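PDB 6V55: adhesion G-protein coupled receptor G6 from Danio rerio, which is a cell-surface adhesion receptor of the G-protein coupled family, implicated in myelination, whose extracellular region binds calcium. Local coordinates for residues A[565-577]-A[676-688]. Sequence-based numbering, arbitrary orientation.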
loop_
_atom_site.group_PDB
_atom_site.type_symbol
_atom_site.label_atom_id
_atom_site.label_comp_id
_atom_site.label_asym_id
_atom_site.label_seq_id
_atom_site.Cartn_x
_atom_site.Cartn_y
_atom_site.Cartn_z
ATOM N N ILE A 565 13.818 14.374 -24.529
ATOM C CA ILE A 565 14.840 13.870 -25.453
ATOM C C ILE A 565 15.996 13.190 -24.707
ATOM O O ILE A 565 16.544 12.187 -25.184
ATOM C CB ILE A 565 15.325 15.027 -26.357
ATOM C CG1 ILE A 565 14.123 15.764 -26.978
ATOM C CG2 ILE A 565 16.226 14.520 -27.461
ATOM C CD1 ILE A 565 13.316 14.972 -28.009
ATOM N N SER A 566 16.351 13.686 -23.515
ATOM C CA SER A 566 17.353 13.018 -22.681
ATOM C C SER A 566 16.888 11.647 -22.203
ATOM O O SER A 566 17.693 10.706 -22.142
ATOM C CB SER A 566 17.678 13.874 -21.465
ATOM O OG SER A 566 18.660 13.264 -20.641
ATOM N N ASN A 567 15.593 11.516 -21.884
ATOM C CA ASN A 567 15.058 10.229 -21.476
ATOM C C ASN A 567 14.939 9.264 -22.645
ATOM O O ASN A 567 15.067 8.050 -22.453
ATOM C CB ASN A 567 13.688 10.401 -20.869
ATOM C CG ASN A 567 13.712 10.999 -19.508
ATOM O OD1 ASN A 567 14.773 11.225 -18.931
ATOM N ND2 ASN A 567 12.526 11.320 -18.997
ATOM N N VAL A 568 14.681 9.755 -23.864
ATOM C CA VAL A 568 14.706 8.815 -24.985
ATOM C C VAL A 568 16.132 8.455 -25.368
ATOM O O VAL A 568 16.335 7.439 -26.024
ATOM C CB VAL A 568 13.937 9.269 -26.247
ATOM C CG1 VAL A 568 12.596 9.899 -25.892
ATOM C CG2 VAL A 568 14.749 10.160 -27.157
ATOM N N MET A 569 17.135 9.202 -24.911
ATOM C CA MET A 569 18.508 8.788 -25.157
ATOM C C MET A 569 18.953 7.609 -24.301
ATOM O O MET A 569 19.977 7.005 -24.617
ATOM C CB MET A 569 19.453 9.938 -24.902
ATOM C CG MET A 569 19.531 10.881 -26.031
ATOM S SD MET A 569 20.672 12.203 -25.643
ATOM C CE MET A 569 19.500 13.474 -26.027
ATOM N N VAL A 570 18.250 7.283 -23.211
ATOM C CA VAL A 570 18.666 6.132 -22.415
ATOM C C VAL A 570 17.775 4.946 -22.743
ATOM O O VAL A 570 17.847 3.904 -22.080
ATOM C CB VAL A 570 18.669 6.412 -20.899
ATOM C CG1 VAL A 570 19.717 7.436 -20.560
ATOM C CG2 VAL A 570 17.328 6.864 -20.409
ATOM N N SER A 571 16.966 5.069 -23.795
ATOM C CA SER A 571 16.175 3.943 -24.266
ATOM C C SER A 571 17.065 2.985 -25.038
ATOM O O SER A 571 18.254 3.242 -25.257
ATOM C CB SER A 571 15.024 4.434 -25.132
ATOM O OG SER A 571 14.062 5.030 -24.287
ATOM N N SER A 572 16.484 1.866 -25.468
ATOM C CA SER A 572 17.227 0.906 -26.278
ATOM C C SER A 572 17.525 1.485 -27.657
ATOM O O SER A 572 16.875 2.429 -28.115
ATOM C CB SER A 572 16.442 -0.394 -26.437
ATOM O OG SER A 572 15.438 -0.245 -27.433
ATOM N N GLU A 573 18.545 0.915 -28.308
ATOM C CA GLU A 573 18.985 1.429 -29.600
ATOM C C GLU A 573 17.946 1.198 -30.697
ATOM O O GLU A 573 17.855 1.999 -31.638
ATOM C CB GLU A 573 20.319 0.793 -29.979
ATOM C CG GLU A 573 21.500 1.296 -29.166
ATOM C CD GLU A 573 22.640 1.772 -30.051
ATOM O OE1 GLU A 573 22.525 1.620 -31.291
ATOM O OE2 GLU A 573 23.642 2.301 -29.508
ATOM N N ASP A 574 17.125 0.150 -30.574
ATOM C CA ASP A 574 16.070 -0.059 -31.557
ATOM C C ASP A 574 14.858 0.831 -31.308
ATOM O O ASP A 574 14.116 1.122 -32.256
ATOM C CB ASP A 574 15.663 -1.534 -31.593
ATOM C CG ASP A 574 16.302 -2.277 -32.758
ATOM O OD1 ASP A 574 17.359 -1.798 -33.238
ATOM O OD2 ASP A 574 15.759 -3.329 -33.183
ATOM N N ALA A 575 14.664 1.298 -30.072
ATOM C CA ALA A 575 13.567 2.221 -29.798
ATOM C C ALA A 575 13.850 3.609 -30.363
ATOM O O ALA A 575 12.960 4.245 -30.945
ATOM C CB ALA A 575 13.310 2.291 -28.294
ATOM N N GLN A 576 15.093 4.073 -30.235
ATOM C CA GLN A 576 15.451 5.404 -30.699
ATOM C C GLN A 576 15.496 5.505 -32.216
ATOM O O GLN A 576 15.239 6.595 -32.740
ATOM C CB GLN A 576 16.818 5.818 -30.156
ATOM C CG GLN A 576 16.985 5.659 -28.693
ATOM C CD GLN A 576 18.357 6.085 -28.232
ATOM O OE1 GLN A 576 18.837 7.166 -28.586
ATOM N NE2 GLN A 576 18.995 5.245 -27.424
ATOM N N LYS A 577 15.799 4.387 -32.919
ATOM C CA LYS A 577 16.195 4.409 -34.335
ATOM C C LYS A 577 15.100 4.947 -35.249
ATOM O O LYS A 577 15.381 5.750 -36.144
ATOM C CB LYS A 577 16.619 3.010 -34.799
ATOM C CG LYS A 577 17.540 3.036 -36.042
ATOM C CD LYS A 577 18.165 1.658 -36.393
ATOM C CE LYS A 577 17.134 0.588 -36.808
ATOM N NZ LYS A 577 17.024 0.411 -38.298
ATOM N N PHE A 676 25.671 19.391 -26.521
ATOM C CA PHE A 676 26.543 18.265 -26.212
ATOM C C PHE A 676 25.662 17.048 -25.984
ATOM O O PHE A 676 24.784 17.071 -25.112
ATOM C CB PHE A 676 27.413 18.565 -24.986
ATOM C CG PHE A 676 28.248 17.403 -24.526
ATOM C CD1 PHE A 676 27.848 16.618 -23.436
ATOM C CD2 PHE A 676 29.439 17.107 -25.166
ATOM C CE1 PHE A 676 28.615 15.543 -23.020
ATOM C CE2 PHE A 676 30.224 16.042 -24.752
ATOM C CZ PHE A 676 29.809 15.252 -23.684
ATOM N N PHE A 677 25.891 15.988 -26.756
ATOM C CA PHE A 677 25.128 14.751 -26.618
ATOM C C PHE A 677 25.979 13.749 -25.844
ATOM O O PHE A 677 26.992 13.259 -26.348
ATOM C CB PHE A 677 24.724 14.203 -27.983
ATOM C CG PHE A 677 23.621 14.979 -28.652
ATOM C CD1 PHE A 677 23.905 16.117 -29.408
ATOM C CD2 PHE A 677 22.295 14.564 -28.536
ATOM C CE1 PHE A 677 22.890 16.832 -30.029
ATOM C CE2 PHE A 677 21.265 15.273 -29.165
ATOM C CZ PHE A 677 21.572 16.405 -29.914
ATOM N N GLY A 678 25.584 13.466 -24.605
ATOM C CA GLY A 678 26.314 12.488 -23.819
ATOM C C GLY A 678 26.140 11.063 -24.295
ATOM O O GLY A 678 27.018 10.231 -24.053
ATOM N N ARG A 679 25.031 10.768 -24.972
ATOM C CA ARG A 679 24.724 9.431 -25.450
ATOM C C ARG A 679 24.604 9.460 -26.968
ATOM O O ARG A 679 24.283 10.495 -27.564
ATOM C CB ARG A 679 23.448 8.908 -24.790
ATOM C CG ARG A 679 23.645 8.653 -23.301
ATOM C CD ARG A 679 22.705 7.593 -22.771
ATOM N NE ARG A 679 22.882 6.338 -23.486
ATOM C CZ ARG A 679 23.659 5.344 -23.069
ATOM N NH1 ARG A 679 24.318 5.458 -21.919
ATOM N NH2 ARG A 679 23.768 4.239 -23.805
ATOM N N THR A 680 24.898 8.328 -27.607
ATOM C CA THR A 680 25.077 8.318 -29.056
ATOM C C THR A 680 23.981 7.583 -29.806
ATOM O O THR A 680 24.116 7.379 -31.013
ATOM C CB THR A 680 26.428 7.703 -29.436
ATOM O OG1 THR A 680 26.338 6.270 -29.389
ATOM C CG2 THR A 680 27.540 8.190 -28.510
ATOM N N GLY A 681 22.889 7.209 -29.145
ATOM C CA GLY A 681 21.902 6.347 -29.788
ATOM C C GLY A 681 20.990 7.037 -30.786
ATOM O O GLY A 681 20.175 6.360 -31.424
ATOM N N LEU A 682 21.059 8.358 -30.897
ATOM C CA LEU A 682 20.289 9.084 -31.894
ATOM C C LEU A 682 21.041 9.234 -33.216
ATOM O O LEU A 682 20.484 9.798 -34.168
ATOM C CB LEU A 682 19.892 10.475 -31.352
ATOM C CG LEU A 682 19.051 10.623 -30.062
ATOM C CD1 LEU A 682 19.089 12.057 -29.553
ATOM C CD2 LEU A 682 17.604 10.191 -30.284
ATOM N N PHE A 683 22.277 8.741 -33.307
ATOM C CA PHE A 683 23.128 8.972 -34.469
ATOM C C PHE A 683 23.559 7.661 -35.120
ATOM O O PHE A 683 24.705 7.508 -35.568
ATOM C CB PHE A 683 24.354 9.800 -34.086
ATOM C CG PHE A 683 24.029 11.136 -33.479
ATOM C CD1 PHE A 683 23.956 11.283 -32.095
ATOM C CD2 PHE A 683 23.810 12.250 -34.289
ATOM C CE1 PHE A 683 23.667 12.509 -31.527
ATOM C CE2 PHE A 683 23.519 13.487 -33.719
ATOM C CZ PHE A 683 23.445 13.609 -32.332
ATOM N N GLN A 684 22.635 6.709 -35.206
ATOM C CA GLN A 684 22.938 5.399 -35.766
ATOM C C GLN A 684 23.068 5.459 -37.286
ATOM O O GLN A 684 22.302 6.147 -37.968
ATOM C CB GLN A 684 21.853 4.404 -35.365
ATOM C CG GLN A 684 21.731 4.284 -33.860
ATOM C CD GLN A 684 20.690 3.289 -33.438
ATOM O OE1 GLN A 684 20.507 2.264 -34.089
ATOM N NE2 GLN A 684 20.024 3.559 -32.324
ATOM N N ASP A 685 24.060 4.737 -37.806
ATOM C CA ASP A 685 24.395 4.723 -39.228
ATOM C C ASP A 685 24.725 3.281 -39.592
ATOM O O ASP A 685 25.736 2.740 -39.123
ATOM C CB ASP A 685 25.578 5.650 -39.516
ATOM C CG ASP A 685 25.691 6.061 -40.981
ATOM O OD1 ASP A 685 25.257 5.317 -41.886
ATOM O OD2 ASP A 685 26.253 7.152 -41.232
ATOM N N HIS A 686 23.886 2.663 -40.425
ATOM C CA HIS A 686 24.136 1.312 -40.902
ATOM C C HIS A 686 24.835 1.285 -42.265
ATOM O O HIS A 686 24.957 0.211 -42.865
ATOM C CB HIS A 686 22.828 0.532 -40.960
ATOM C CG HIS A 686 22.250 0.223 -39.613
ATOM N ND1 HIS A 686 20.948 -0.204 -39.442
ATOM C CD2 HIS A 686 22.792 0.283 -38.375
ATOM C CE1 HIS A 686 20.713 -0.387 -38.155
ATOM N NE2 HIS A 686 21.816 -0.099 -37.485
ATOM N N GLN A 687 25.291 2.436 -42.763
ATOM C CA GLN A 687 26.103 2.509 -43.972
ATOM C C GLN A 687 27.486 3.053 -43.633
ATOM O O GLN A 687 27.995 3.950 -44.306
ATOM C CB GLN A 687 25.416 3.376 -45.030
ATOM C CG GLN A 687 24.399 2.602 -45.867
ATOM C CD GLN A 687 23.590 3.486 -46.809
ATOM O OE1 GLN A 687 22.360 3.514 -46.739
ATOM N NE2 GLN A 687 24.273 4.204 -47.703
ATOM N N ASN A 688 28.107 2.524 -42.587
ATOM C CA ASN A 688 29.351 3.076 -42.078
ATOM C C ASN A 688 30.570 2.234 -42.408
ATOM O O ASN A 688 31.667 2.577 -41.947
ATOM C CB ASN A 688 29.261 3.255 -40.558
ATOM C CG ASN A 688 29.086 4.704 -40.160
ATOM O OD1 ASN A 688 29.178 5.602 -41.004
ATOM N ND2 ASN A 688 28.829 4.944 -38.870
#
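The side-chain amide of Gln684 bridges the two segments through its nitrogen. NE2 donates to Glu573 O at 2.8 Å in a nearly straight bond (166°), and to Gly681 O at 2.9 Å, so that both N-H groups are used. Glu573 O, in the first turn of helix 573-593, also receives a weak bond from Lys577 N. Glu573 OE1 is 3.3 Å from Gln684 NE2 but poorly angled for a bond; carboxylate and amide planes are 40° apart. With an alanine here instead of Gln684, Gly681 O would probably lose this donor and Glu573 O its straight bond, weakening the link between loop and helix start.

Gln576 NE2 reaches back to Ser571 O (3.0 Å), above the carbonyl plane, while its OE1 lies 3.1 Å from Gly681 C and meets Leu682 N at too poor an angle to bond. Ser572 OG, the N-cap, accepts from Ala575 N. Met569 O gains a weak bond from Arg679 NE (3.2 Å). Met569 CG packs on Leu682 CD1 at 3.7 Å; its extended chi2 (-180°) carries SD to the Phe677 ring edge, a Met-aromatic contact, and the bend at chi3 sets CE 3.9 Å from Phe677 CD2. Phe683 CZ covers one face of that ring. Helices packed on strands here are consistent with a GAIN domain. One straight amide-to-carbonyl bond and one weak arginine bond, without a salt bridge, thus supplement apolar packing centred on Leu682 and Met569.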